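Local coordinates for carboxymuconolactone decarboxylase family protein (Methanocaldococcus jannaschii, PDB 3D7I) that probably acts as a peroxiredoxin-like oxidoreductase of the carboxymuconolactone decarboxylase family, possibly taking part in oxygen detoxification, at the interface of chains A and B. Coordinates in Å, arbitrary orientation; residue numbers count along the deposited sequence, not the author numbering. Chains: chain A/B, carboxymuconolactone decarboxylase family protein.

The interface of chains A and B. Residues chain A 52, 55, 57, 60; chain B 93.
B:Pro93, in the first turn of helix 92-104 with helical backbone torsions, meets A:Val52 and A:Ala60 from helices 41-53 and 58-72, together with A:Arg55 and A:Asp57 of the joining loop. The proline ring reaches the junction by its CB-CG side. Its CG lies 3.8 Å from CG1 of A:Val52, the two side chains crossing at about a right angle. CG1 stands opposite the carbonyl carbon of its own residue (chi1 -64°), which directs this methyl branch towards the ring. Next to it, CB of A:Ala60 lies 4.0 Å from the ring CB of B:Pro93. The guanidinium comes edge-on: NH2 of A:Arg55 is 3.9 Å from CG of B:Pro93, which sits in the guanidinium plane, so the ring does not stack on its face. A bend at chi3 (-65°) turns the end of the arginine chain this way. A polar link here runs through a water that lies 2.7 Å from the carboxylate OD2 of A:Asp57 and 2.8 Å from the carbonyl O of B:Pro93, bridging two oxygens 4.0 Å apart. The backbone N of A:Ala60 makes a weak hydrogen bond to OD1 of A:Asp57 at 3.5 Å, which may help orient the aspartate. With B:Pro93 losing 52 Å² of surface, the patch fits a helix start against a helix-loop-helix corner and may help join chains A and B in the deposited six-chain assembly, though the structure alone does not show this contact to be biological.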
ATOM      1  N   VAL A  52       1.182  -7.848  -8.653  1.00 23.30           N
ATOM      2  CA  VAL A  52      -0.261  -7.709  -8.351  0.50 24.17           C
ATOM      3  C   VAL A  52      -0.712  -8.646  -7.233  1.00 26.38           C
ATOM      4  O   VAL A  52      -1.527  -8.248  -6.410  1.00 25.02           O
ATOM      5  CB  VAL A  52      -1.183  -7.821  -9.589  0.50 23.28           C
ATOM      6  CG1 VAL A  52      -0.893  -6.651 -10.555  0.50 20.90           C
ATOM      7  CG2 VAL A  52      -1.115  -9.236 -10.273  0.50 22.80           C
ATOM      8  N   ARG A  55      -0.550  -7.291  -3.674  1.00 31.93           N
ATOM      9  CA  ARG A  55      -1.565  -6.266  -3.347  1.00 34.66           C
ATOM     10  C   ARG A  55      -2.975  -6.865  -3.240  1.00 40.61           C
ATOM     11  O   ARG A  55      -3.154  -8.084  -3.340  1.00 40.50           O
ATOM     12  CB  ARG A  55      -1.509  -5.171  -4.411  1.00 36.15           C
ATOM     13  CG  ARG A  55      -0.117  -4.581  -4.496  1.00 36.22           C
ATOM     14  CD  ARG A  55      -0.091  -3.260  -5.188  1.00 44.88           C
ATOM     15  NE  ARG A  55      -0.486  -3.419  -6.577  1.00 42.36           N
ATOM     16  CZ  ARG A  55       0.199  -2.978  -7.633  1.00 41.20           C
ATOM     17  NH1 ARG A  55       1.367  -2.347  -7.501  1.00 34.54           N
ATOM     18  NH2 ARG A  55      -0.301  -3.172  -8.835  1.00 36.84           N
ATOM     19  N   ASP A  57      -6.045  -6.348  -4.939  1.00 43.39           N
ATOM     20  CA  ASP A  57      -7.033  -6.379  -6.000  1.00 42.72           C
ATOM     21  C   ASP A  57      -7.145  -7.816  -6.527  1.00 39.42           C
ATOM     22  O   ASP A  57      -6.336  -8.249  -7.329  1.00 37.57           O
ATOM     23  CB  ASP A  57      -6.673  -5.385  -7.133  1.00 41.69           C
ATOM     24  CG  ASP A  57      -7.706  -5.366  -8.269  1.00 46.81           C
ATOM     25  OD1 ASP A  57      -8.745  -6.071  -8.165  1.00 48.14           O
ATOM     26  OD2 ASP A  57      -7.475  -4.628  -9.257  1.00 47.81           O
ATOM     27  N   ALA A  60      -7.338  -8.121 -10.559  1.00 31.32           N
ATOM     28  CA  ALA A  60      -6.064  -8.002 -11.214  1.00 30.86           C
ATOM     29  C   ALA A  60      -5.290  -9.314 -11.082  1.00 30.43           C
ATOM     30  O   ALA A  60      -4.658  -9.770 -12.044  1.00 30.96           O
ATOM     31  CB  ALA A  60      -5.275  -6.838 -10.617  1.00 33.07           C
TER
ATOM     32  N   PRO B  93      -3.454  -1.734 -13.213  1.00 21.05           N
ATOM     33  CA  PRO B  93      -4.514  -2.382 -12.415  1.00 19.88           C
ATOM     34  C   PRO B  93      -5.505  -1.414 -11.764  1.00 21.02           C
ATOM     35  O   PRO B  93      -6.732  -1.610 -11.839  1.00 20.96           O
ATOM     36  CB  PRO B  93      -3.734  -3.196 -11.381  1.00 22.51           C
ATOM     37  CG  PRO B  93      -2.446  -3.490 -12.055  1.00 20.16           C
ATOM     38  CD  PRO B  93      -2.120  -2.252 -12.841  1.00 21.39           C
TER
HETATM   39  O   HOH W   1      -7.654  -4.231 -11.875  1.00 31.91           O